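Local coordinates for signal recognition particle 54 kDa protein (Aeropyrum pernix, PDB 7EPK), which is a protein subunit of the signal recognition particle, joining a P-loop nucleotide-binding domain to a helical signal-peptide-binding domain, at residues V319-Q332 / L413-K425. Numbering follows the deposited sequence.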
# COMPACT_ATOMS: atom_id res chain seq x y z
N VAL A 319 9.27 -15.79 -32.93
CA VAL A 319 10.42 -15.83 -33.87
C VAL A 319 10.44 -17.21 -34.52
O VAL A 319 10.37 -17.27 -35.76
CB VAL A 319 11.74 -15.50 -33.16
CG1 VAL A 319 12.96 -15.99 -33.92
CG2 VAL A 319 11.86 -14.02 -32.86
N LEU A 320 10.48 -18.27 -33.71
CA LEU A 320 10.64 -19.69 -34.15
C LEU A 320 9.50 -20.09 -35.09
O LEU A 320 9.74 -20.98 -35.93
CB LEU A 320 10.68 -20.62 -32.93
CG LEU A 320 11.86 -20.45 -31.97
CD1 LEU A 320 11.99 -21.65 -31.04
CD2 LEU A 320 13.18 -20.23 -32.70
N LYS A 321 8.32 -19.48 -34.97
CA LYS A 321 7.20 -19.66 -35.94
C LYS A 321 7.35 -18.61 -37.05
O LYS A 321 6.39 -18.46 -37.84
CB LYS A 321 5.84 -19.64 -35.23
CG LYS A 321 5.18 -18.28 -34.98
CD LYS A 321 3.69 -18.34 -34.61
CE LYS A 321 2.79 -18.96 -35.67
NZ LYS A 321 2.75 -18.19 -36.93
N GLY A 322 8.50 -17.90 -37.09
CA GLY A 322 8.96 -17.04 -38.20
C GLY A 322 8.22 -15.71 -38.31
O GLY A 322 8.36 -15.08 -39.37
N ARG A 323 7.52 -15.28 -37.26
CA ARG A 323 6.56 -14.13 -37.28
C ARG A 323 7.27 -12.85 -36.82
O ARG A 323 6.56 -11.88 -36.52
CB ARG A 323 5.34 -14.41 -36.39
CG ARG A 323 4.23 -15.22 -37.06
CD ARG A 323 3.39 -14.43 -38.06
NE ARG A 323 1.99 -14.90 -38.09
CZ ARG A 323 0.93 -14.21 -37.65
NH1 ARG A 323 1.05 -13.00 -37.14
NH2 ARG A 323 -0.28 -14.75 -37.73
N ILE A 324 8.60 -12.83 -36.79
CA ILE A 324 9.42 -11.71 -36.23
C ILE A 324 9.03 -10.38 -36.90
O ILE A 324 8.86 -10.38 -38.15
CB ILE A 324 10.93 -12.00 -36.36
CG1 ILE A 324 11.76 -10.96 -35.59
CG2 ILE A 324 11.37 -12.10 -37.82
CD1 ILE A 324 13.18 -11.40 -35.27
N THR A 325 8.90 -9.32 -36.09
CA THR A 325 8.60 -7.91 -36.46
C THR A 325 9.23 -6.95 -35.45
O THR A 325 9.83 -7.43 -34.46
CB THR A 325 7.10 -7.59 -36.47
OG1 THR A 325 6.68 -7.67 -35.10
CG2 THR A 325 6.30 -8.48 -37.40
N MET A 326 9.11 -5.63 -35.68
CA MET A 326 9.63 -4.60 -34.75
C MET A 326 8.86 -4.67 -33.43
O MET A 326 9.46 -4.35 -32.39
CB MET A 326 9.49 -3.19 -35.34
CG MET A 326 10.52 -2.89 -36.43
SD MET A 326 12.25 -3.28 -35.97
CE MET A 326 13.06 -2.88 -37.51
N ARG A 327 7.59 -5.10 -33.46
CA ARG A 327 6.72 -5.19 -32.26
C ARG A 327 7.13 -6.43 -31.46
O ARG A 327 7.13 -6.34 -30.22
CB ARG A 327 5.24 -5.20 -32.62
CG ARG A 327 4.71 -3.81 -32.93
CD ARG A 327 3.36 -3.75 -33.61
NE ARG A 327 2.94 -2.37 -33.75
CZ ARG A 327 1.73 -1.99 -34.10
NH1 ARG A 327 1.43 -0.71 -34.16
NH2 ARG A 327 0.81 -2.90 -34.40
N THR A 328 7.50 -7.51 -32.16
CA THR A 328 8.00 -8.76 -31.54
C THR A 328 9.29 -8.44 -30.80
O THR A 328 9.37 -8.72 -29.61
CB THR A 328 8.25 -9.84 -32.60
OG1 THR A 328 6.98 -10.19 -33.16
CG2 THR A 328 8.94 -11.07 -32.04
N ILE A 329 10.24 -7.83 -31.52
CA ILE A 329 11.59 -7.44 -30.98
C ILE A 329 11.40 -6.46 -29.82
O ILE A 329 12.08 -6.61 -28.77
CB ILE A 329 12.49 -6.85 -32.09
CG1 ILE A 329 12.70 -7.85 -33.23
CG2 ILE A 329 13.80 -6.36 -31.50
CD1 ILE A 329 13.65 -7.37 -34.29
N TYR A 330 10.53 -5.47 -29.97
CA TYR A 330 10.26 -4.49 -28.90
C TYR A 330 9.78 -5.21 -27.63
O TYR A 330 10.24 -4.83 -26.55
CB TYR A 330 9.22 -3.47 -29.34
CG TYR A 330 9.03 -2.38 -28.32
CD1 TYR A 330 9.85 -1.27 -28.32
CD2 TYR A 330 8.08 -2.49 -27.33
CE1 TYR A 330 9.68 -0.25 -27.40
CE2 TYR A 330 7.90 -1.48 -26.40
CZ TYR A 330 8.70 -0.36 -26.43
OH TYR A 330 8.53 0.65 -25.52
N ARG A 331 8.87 -6.18 -27.77
CA ARG A 331 8.28 -6.93 -26.63
C ARG A 331 9.35 -7.86 -26.06
O ARG A 331 9.41 -8.02 -24.82
CB ARG A 331 7.05 -7.74 -27.06
CG ARG A 331 5.79 -6.91 -27.23
CD ARG A 331 4.55 -7.77 -27.42
NE ARG A 331 3.45 -6.99 -28.01
CZ ARG A 331 3.16 -6.93 -29.31
NH1 ARG A 331 2.17 -6.17 -29.72
NH2 ARG A 331 3.87 -7.63 -30.18
N GLN A 332 10.15 -8.45 -26.96
CA GLN A 332 11.30 -9.34 -26.65
C GLN A 332 12.30 -8.58 -25.78
O GLN A 332 12.67 -9.11 -24.73
CB GLN A 332 11.94 -9.84 -27.93
CG GLN A 332 13.06 -10.85 -27.70
CD GLN A 332 13.70 -11.25 -29.01
OE1 GLN A 332 13.04 -11.77 -29.91
NE2 GLN A 332 14.99 -10.95 -29.12
N LEU A 413 20.22 -3.03 -35.32
CA LEU A 413 18.86 -3.57 -35.07
C LEU A 413 18.36 -4.16 -36.38
O LEU A 413 17.96 -5.35 -36.40
CB LEU A 413 17.93 -2.45 -34.56
CG LEU A 413 16.42 -2.75 -34.51
CD1 LEU A 413 16.11 -4.09 -33.86
CD2 LEU A 413 15.67 -1.66 -33.76
N LEU A 414 18.39 -3.35 -37.43
CA LEU A 414 17.86 -3.71 -38.76
C LEU A 414 18.46 -5.06 -39.18
O LEU A 414 17.67 -5.99 -39.48
CB LEU A 414 18.13 -2.57 -39.73
CG LEU A 414 16.92 -1.68 -40.00
CD1 LEU A 414 16.24 -1.22 -38.72
CD2 LEU A 414 17.29 -0.49 -40.86
N VAL A 415 19.79 -5.20 -39.10
CA VAL A 415 20.49 -6.48 -39.44
C VAL A 415 19.94 -7.58 -38.53
O VAL A 415 19.62 -8.66 -39.07
CB VAL A 415 22.03 -6.36 -39.33
CG1 VAL A 415 22.73 -7.69 -39.55
CG2 VAL A 415 22.57 -5.33 -40.30
N TYR A 416 19.82 -7.29 -37.23
CA TYR A 416 19.34 -8.23 -36.17
C TYR A 416 18.00 -8.79 -36.62
O TYR A 416 17.85 -10.03 -36.76
CB TYR A 416 19.22 -7.53 -34.81
CG TYR A 416 18.76 -8.42 -33.69
CD1 TYR A 416 19.65 -9.22 -32.99
CD2 TYR A 416 17.42 -8.46 -33.31
CE1 TYR A 416 19.24 -10.04 -31.96
CE2 TYR A 416 16.99 -9.28 -32.28
CZ TYR A 416 17.91 -10.06 -31.60
OH TYR A 416 17.51 -10.87 -30.58
N TYR A 417 17.07 -7.88 -36.89
CA TYR A 417 15.75 -8.19 -37.48
C TYR A 417 15.99 -9.13 -38.67
O TYR A 417 15.57 -10.29 -38.57
CB TYR A 417 15.00 -6.89 -37.76
CG TYR A 417 13.88 -7.00 -38.75
CD1 TYR A 417 12.62 -7.45 -38.39
CD2 TYR A 417 14.08 -6.67 -40.08
CE1 TYR A 417 11.60 -7.56 -39.32
CE2 TYR A 417 13.07 -6.77 -41.02
CZ TYR A 417 11.83 -7.21 -40.64
OH TYR A 417 10.86 -7.25 -41.59
N LYS A 418 16.70 -8.69 -39.71
CA LYS A 418 16.92 -9.50 -40.96
C LYS A 418 17.58 -10.82 -40.59
O LYS A 418 17.12 -11.87 -41.09
CB LYS A 418 17.78 -8.77 -41.99
CG LYS A 418 17.22 -7.47 -42.56
CD LYS A 418 18.29 -6.57 -43.15
CE LYS A 418 17.85 -5.15 -43.46
NZ LYS A 418 19.02 -4.29 -43.78
N ASN A 419 18.62 -10.78 -39.76
CA ASN A 419 19.47 -11.96 -39.46
C ASN A 419 18.61 -13.00 -38.75
O ASN A 419 18.66 -14.18 -39.15
CB ASN A 419 20.75 -11.58 -38.70
CG ASN A 419 21.95 -12.38 -39.15
OD1 ASN A 419 22.01 -13.59 -38.95
ND2 ASN A 419 22.91 -11.70 -39.76
N LEU A 420 17.82 -12.60 -37.75
CA LEU A 420 16.87 -13.51 -37.05
C LEU A 420 15.95 -14.10 -38.11
O LEU A 420 15.86 -15.33 -38.17
CB LEU A 420 16.08 -12.77 -35.97
CG LEU A 420 16.64 -12.88 -34.54
CD1 LEU A 420 16.47 -14.29 -34.00
CD2 LEU A 420 18.11 -12.46 -34.48
N LYS A 421 15.36 -13.24 -38.95
CA LYS A 421 14.28 -13.61 -39.91
C LYS A 421 14.76 -14.66 -40.92
O LYS A 421 13.94 -15.55 -41.28
CB LYS A 421 13.77 -12.39 -40.68
CG LYS A 421 12.64 -12.73 -41.63
CD LYS A 421 11.52 -11.76 -41.57
CE LYS A 421 11.92 -10.39 -42.07
NZ LYS A 421 10.72 -9.63 -42.48
N THR A 422 16.01 -14.54 -41.38
CA THR A 422 16.70 -15.49 -42.30
C THR A 422 16.70 -16.89 -41.67
O THR A 422 16.10 -17.79 -42.25
CB THR A 422 18.13 -15.06 -42.63
OG1 THR A 422 18.18 -13.71 -43.10
CG2 THR A 422 18.76 -15.95 -43.68
N MET A 423 17.34 -17.03 -40.50
CA MET A 423 17.63 -18.33 -39.84
C MET A 423 16.37 -19.22 -39.81
O MET A 423 16.49 -20.43 -40.13
CB MET A 423 18.12 -18.12 -38.40
CG MET A 423 19.42 -17.36 -38.32
SD MET A 423 19.84 -17.00 -36.61
CE MET A 423 20.86 -15.54 -36.83
N MET A 424 15.21 -18.64 -39.44
CA MET A 424 13.96 -19.40 -39.16
C MET A 424 13.25 -19.76 -40.48
O MET A 424 12.10 -20.22 -40.42
CB MET A 424 13.03 -18.59 -38.25
CG MET A 424 13.35 -18.72 -36.76
SD MET A 424 15.03 -18.22 -36.26
CE MET A 424 15.79 -19.82 -36.01
N LYS A 425 13.93 -19.60 -41.62
CA LYS A 425 13.49 -20.09 -42.96
C LYS A 425 14.03 -21.51 -43.18
O LYS A 425 13.46 -22.21 -44.03
CB LYS A 425 13.90 -19.10 -44.06
CG LYS A 425 13.54 -19.48 -45.49
CD LYS A 425 12.07 -19.80 -45.73
CE LYS A 425 11.84 -20.69 -46.94
NZ LYS A 425 10.54 -21.40 -46.85
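I324, in the turn joining helices 293-320 and 326-337, packs its branched side chain against helix 409-423. With CG1 anti to the backbone N (chi1 -171°), its CD1 meets L420 CB, while CG2 lies 3.7 Å from K421 CB, against the aliphatic part of that exposed lysine. On one flank V319 CG1 touches L420 CD1 and, at 3.8 Å, M424 SD; the flexible thioether of M424 fits the end of helix 293-320. On the other, beta-branched I329 fills the apolar interface with two arms: CD1 abuts Y417 CB at 3.8 Å, and CG2 touches L413 CD1 as the two side chains slide past each other in opposite directions. M326 bends at chi2, bringing CE to L414 CD1 and its sulfur obliquely to the Y417 ring, 5.4 Å from the centroid, a Met-aromatic contact.

The long amide of Q332 reaches Y416 at the ring edge, NE2 to OH 2.9 Å and bent at 132°; the hydroxyl also bonds A362 O. L420 CD2 covers one face of that ring.

T325, whose short hydroxyl can accept from T328 N, N-caps helix 326-337; G322, at positive phi, ends helix 293-320 in what fits a Schellman motif. Helix segments 326-332 and 413-423 cross at 104° within the all-helical SRP54 signal-peptide-binding (M) domain.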